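Local coordinates for small nuclear ribonucleoprotein homolog (Pyrobaculum aerophilum, PDB 1M5Q), which is an Sm-like archaeal protein that assembles into a 14-mer of toroidal beta-sheet rings and probably binds RNA, at residues D31-A39 with R51-I62. Numbering follows the deposited sequence.
Sequences DNQLNIVLA and RVFIMYRYIVHI
Ile36 and Leu38 pair with Ile54 and Val52 through four backbone hydrogen bonds, joining strands 36-42 and 48-54 in antiparallel register. Where the pairing ends, asparagine suits position Asn35 because one planar amide both accepts and donates: OD1 takes the Tyr56 backbone N-H at 2.9 Å, and ND2 bonds Asp31 OD2 on that oxygen's syn side. Asp31 thus holds both ends of Asn35: OD1 takes its backbone N-H, met from above the carboxylate plane, and OD2 fixes the amide's rotation. With an alanine at Asn35, the Tyr56 N-H would probably lose its acceptor and Asp31 OD2 this donor. Tyr56 CG sits between its backbone N and carbonyl carbon (chi1 78°), turning the ring edge at CD2 toward Asn35 OD1, near the ring plane; Gln33 CB packs against CD2. On the face carrying Ile36, Leu38 and Ile54, branched apolar chains suit the buried side: Ile59 CD1 meets Ile36 CG1 at 3.5 Å, and Leu38 CG and CD1 meet Ile54 CD1. Opposite, Val37 CG2 lies 3.5 Å from Phe53 CD2. Strand 48-54 also pairs with a neighbouring subunit, continuing the sheet around the ring. This hairpin, followed by a 3-10 turn into strand 59-64, is characteristic of the strongly bent five-stranded Sm fold.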
loop_
_atom_site.group_PDB
_atom_site.type_symbol
_atom_site.label_atom_id
_atom_site.label_comp_id
_atom_site.label_asym_id
_atom_site.label_seq_id
_atom_site.Cartn_x
_atom_site.Cartn_y
_atom_site.Cartn_z
ATOM N N ASP H 31 -16.538 1.788 10.866
ATOM C CA ASP H 31 -16.188 2.979 10.079
ATOM C C ASP H 31 -15.964 2.641 8.597
ATOM O O ASP H 31 -16.078 1.472 8.191
ATOM C CB ASP H 31 -14.978 3.711 10.675
ATOM C CG ASP H 31 -13.691 2.891 10.654
ATOM O OD1 ASP H 31 -13.621 1.866 9.947
ATOM O OD2 ASP H 31 -12.709 3.310 11.355
ATOM N N ASN H 32 -15.612 3.639 7.789
ATOM C CA ASN H 32 -15.412 3.400 6.371
ATOM C C ASN H 32 -14.332 2.398 6.048
ATOM O O ASN H 32 -14.387 1.736 5.021
ATOM C CB ASN H 32 -15.087 4.697 5.632
ATOM C CG ASN H 32 -16.274 5.631 5.556
ATOM O OD1 ASN H 32 -17.443 5.264 5.862
ATOM N ND2 ASN H 32 -15.994 6.839 5.126
ATOM N N GLN H 33 -13.345 2.294 6.921
ATOM C CA GLN H 33 -12.249 1.359 6.683
ATOM C C GLN H 33 -12.582 -0.020 7.240
ATOM O O GLN H 33 -11.745 -0.903 7.225
ATOM C CB GLN H 33 -10.951 1.901 7.329
ATOM C CG GLN H 33 -10.449 3.154 6.607
ATOM C CD GLN H 33 -9.254 3.770 7.280
ATOM O OE1 GLN H 33 -9.369 4.308 8.375
ATOM N NE2 GLN H 33 -8.090 3.698 6.619
ATOM N N LEU H 34 -13.806 -0.172 7.723
ATOM C CA LEU H 34 -14.259 -1.429 8.303
ATOM C C LEU H 34 -13.498 -1.852 9.579
ATOM O O LEU H 34 -13.301 -3.037 9.808
ATOM C CB LEU H 34 -14.244 -2.587 7.278
ATOM C CG LEU H 34 -15.401 -2.874 6.305
ATOM C CD1 LEU H 34 -16.744 -2.456 6.877
ATOM C CD2 LEU H 34 -15.167 -2.260 4.982
ATOM N N ASN H 35 -13.018 -0.868 10.356
ATOM C CA ASN H 35 -12.529 -1.163 11.696
ATOM C C ASN H 35 -13.874 -1.427 12.370
ATOM O O ASN H 35 -14.907 -0.846 12.003
ATOM C CB ASN H 35 -11.899 0.060 12.388
ATOM C CG ASN H 35 -10.511 0.364 11.838
ATOM O OD1 ASN H 35 -9.632 -0.538 11.709
ATOM N ND2 ASN H 35 -10.313 1.600 11.476
ATOM N N ILE H 36 -13.865 -2.229 13.403
ATOM C CA ILE H 36 -15.121 -2.595 14.062
ATOM C C ILE H 36 -14.969 -2.478 15.563
ATOM O O ILE H 36 -13.927 -2.855 16.074
ATOM C CB ILE H 36 -15.432 -4.101 13.844
ATOM C CG1 ILE H 36 -15.561 -4.413 12.326
ATOM C CG2 ILE H 36 -16.695 -4.507 14.702
ATOM C CD1 ILE H 36 -16.771 -3.788 11.755
ATOM N N VAL H 37 -15.981 -1.936 16.252
ATOM C CA VAL H 37 -15.965 -1.951 17.718
ATOM C C VAL H 37 -17.134 -2.885 18.124
ATOM O O VAL H 37 -18.242 -2.758 17.575
ATOM C CB VAL H 37 -16.223 -0.553 18.363
ATOM C CG1 VAL H 37 -16.171 -0.693 19.945
ATOM C CG2 VAL H 37 -15.142 0.447 17.890
ATOM N N LEU H 38 -16.871 -3.868 18.992
ATOM C CA LEU H 38 -17.911 -4.753 19.526
ATOM C C LEU H 38 -18.122 -4.460 21.013
ATOM O O LEU H 38 -17.141 -4.167 21.740
ATOM C CB LEU H 38 -17.540 -6.236 19.438
ATOM C CG LEU H 38 -17.233 -6.864 18.094
ATOM C CD1 LEU H 38 -16.995 -8.355 18.303
ATOM C CD2 LEU H 38 -18.412 -6.623 17.089
ATOM N N ALA H 39 -19.379 -4.577 21.454
ATOM C CA ALA H 39 -19.762 -4.345 22.864
ATOM C C ALA H 39 -20.037 -5.686 23.520
ATOM O O ALA H 39 -20.627 -6.596 22.884
ATOM C CB ALA H 39 -21.020 -3.502 22.969
ATOM N N ARG H 51 -15.689 -3.702 25.713
ATOM C CA ARG H 51 -15.490 -3.219 24.325
ATOM C C ARG H 51 -14.242 -3.836 23.761
ATOM O O ARG H 51 -13.275 -4.067 24.481
ATOM C CB ARG H 51 -15.371 -1.680 24.216
ATOM C CG ARG H 51 -16.685 -0.940 24.324
ATOM C CD ARG H 51 -16.477 0.609 24.229
ATOM N NE ARG H 51 -15.921 1.173 25.451
ATOM C CZ ARG H 51 -15.382 2.394 25.529
ATOM N NH1 ARG H 51 -15.329 3.190 24.433
ATOM N NH2 ARG H 51 -14.874 2.819 26.692
ATOM N N VAL H 52 -14.274 -4.099 22.464
ATOM C CA VAL H 52 -13.159 -4.688 21.753
ATOM C C VAL H 52 -13.070 -3.859 20.478
ATOM O O VAL H 52 -14.037 -3.788 19.723
ATOM C CB VAL H 52 -13.474 -6.146 21.394
ATOM C CG1 VAL H 52 -12.344 -6.764 20.579
ATOM C CG2 VAL H 52 -13.750 -6.906 22.689
ATOM N N PHE H 53 -11.913 -3.237 20.261
ATOM C CA PHE H 53 -11.689 -2.406 19.094
ATOM C C PHE H 53 -10.840 -3.233 18.128
ATOM O O PHE H 53 -9.657 -3.443 18.340
ATOM C CB PHE H 53 -10.943 -1.120 19.491
ATOM C CG PHE H 53 -11.640 -0.321 20.566
ATOM C CD1 PHE H 53 -11.431 -0.602 21.922
ATOM C CD2 PHE H 53 -12.508 0.697 20.227
ATOM C CE1 PHE H 53 -12.081 0.130 22.891
ATOM C CE2 PHE H 53 -13.174 1.442 21.206
ATOM C CZ PHE H 53 -12.959 1.162 22.539
ATOM N N ILE H 54 -11.463 -3.659 17.042
ATOM C CA ILE H 54 -10.804 -4.534 16.081
ATOM C C ILE H 54 -10.249 -3.826 14.814
ATOM O O ILE H 54 -11.019 -3.211 14.044
ATOM C CB ILE H 54 -11.824 -5.606 15.675
ATOM C CG1 ILE H 54 -12.387 -6.264 16.936
ATOM C CG2 ILE H 54 -11.225 -6.583 14.710
ATOM C CD1 ILE H 54 -13.493 -7.225 16.580
HETATM N N MSE H 55 -8.937 -3.948 14.594
HETATM C CA MSE H 55 -8.240 -3.319 13.440
HETATM C C MSE H 55 -8.660 -4.044 12.152
HETATM O O MSE H 55 -8.582 -5.272 12.058
HETATM C CB MSE H 55 -6.719 -3.403 13.657
HETATM C CG MSE H 55 -6.277 -2.844 15.036
HETATM SE SE MSE H 55 -6.235 -0.898 15.032
HETATM C CE MSE H 55 -4.398 -0.763 14.250
ATOM N N TYR H 56 -9.103 -3.287 11.159
ATOM C CA TYR H 56 -9.616 -3.879 9.902
ATOM C C TYR H 56 -8.657 -4.836 9.214
ATOM O O TYR H 56 -9.069 -5.898 8.705
ATOM C CB TYR H 56 -10.105 -2.764 8.951
ATOM C CG TYR H 56 -8.995 -2.043 8.230
ATOM C CD1 TYR H 56 -8.397 -2.627 7.098
ATOM C CD2 TYR H 56 -8.496 -0.823 8.695
ATOM C CE1 TYR H 56 -7.333 -2.018 6.450
ATOM C CE2 TYR H 56 -7.400 -0.176 8.054
ATOM C CZ TYR H 56 -6.845 -0.794 6.932
ATOM O OH TYR H 56 -5.827 -0.214 6.228
ATOM N N ARG H 57 -7.368 -4.519 9.265
ATOM C CA ARG H 57 -6.384 -5.373 8.595
ATOM C C ARG H 57 -6.392 -6.855 9.008
ATOM O O ARG H 57 -5.932 -7.724 8.236
ATOM C CB ARG H 57 -4.971 -4.817 8.819
ATOM C CG ARG H 57 -4.508 -3.838 7.754
ATOM C CD ARG H 57 -3.159 -3.184 8.164
ATOM N NE ARG H 57 -3.460 -2.053 9.038
ATOM C CZ ARG H 57 -3.555 -0.795 8.612
ATOM N NH1 ARG H 57 -3.338 -0.521 7.333
ATOM N NH2 ARG H 57 -3.910 0.174 9.457
ATOM N N TYR H 58 -6.887 -7.141 10.217
ATOM C CA TYR H 58 -6.906 -8.520 10.730
ATOM C C TYR H 58 -8.248 -9.242 10.674
ATOM O O TYR H 58 -8.354 -10.420 11.128
ATOM C CB TYR H 58 -6.351 -8.527 12.174
ATOM C CG TYR H 58 -4.844 -8.315 12.167
ATOM C CD1 TYR H 58 -4.294 -7.047 12.349
ATOM C CD2 TYR H 58 -3.978 -9.373 11.876
ATOM C CE1 TYR H 58 -2.920 -6.828 12.253
ATOM C CE2 TYR H 58 -2.574 -9.178 11.774
ATOM C CZ TYR H 58 -2.063 -7.893 11.967
ATOM O OH TYR H 58 -0.716 -7.678 11.897
ATOM N N ILE H 59 -9.256 -8.571 10.102
ATOM C CA ILE H 59 -10.597 -9.149 10.007
ATOM C C ILE H 59 -10.741 -9.969 8.749
ATOM O O ILE H 59 -10.569 -9.428 7.625
ATOM C CB ILE H 59 -11.706 -8.068 10.009
ATOM C CG1 ILE H 59 -11.611 -7.236 11.292
ATOM C CG2 ILE H 59 -13.086 -8.742 9.961
ATOM C CD1 ILE H 59 -12.566 -6.022 11.411
ATOM N N VAL H 60 -11.069 -11.261 8.923
ATOM C CA VAL H 60 -11.214 -12.133 7.782
ATOM C C VAL H 60 -12.622 -12.015 7.284
ATOM O O VAL H 60 -12.865 -11.908 6.084
ATOM C CB VAL H 60 -10.913 -13.625 8.135
ATOM C CG1 VAL H 60 -10.995 -14.449 6.854
ATOM C CG2 VAL H 60 -9.517 -13.755 8.813
ATOM N N HIS H 61 -13.576 -12.050 8.196
ATOM C CA HIS H 61 -14.940 -11.887 7.846
ATOM C C HIS H 61 -15.770 -11.608 9.077
ATOM O O HIS H 61 -15.313 -11.777 10.192
ATOM C CB HIS H 61 -15.479 -13.097 7.055
ATOM C CG HIS H 61 -15.454 -14.391 7.795
ATOM N ND1 HIS H 61 -14.369 -15.248 7.776
ATOM C CD2 HIS H 61 -16.407 -15.004 8.532
ATOM C CE1 HIS H 61 -14.659 -16.338 8.471
ATOM N NE2 HIS H 61 -15.892 -16.214 8.940
ATOM N N ILE H 62 -17.000 -11.183 8.832
ATOM C CA ILE H 62 -17.990 -10.827 9.830
ATOM C C ILE H 62 -19.256 -11.626 9.449
ATOM O O ILE H 62 -19.722 -11.588 8.295
ATOM C CB ILE H 62 -18.336 -9.326 9.730
ATOM C CG1 ILE H 62 -17.050 -8.501 9.759
ATOM C CG2 ILE H 62 -19.335 -8.924 10.825
ATOM C CD1 ILE H 62 -16.514 -8.327 11.050
#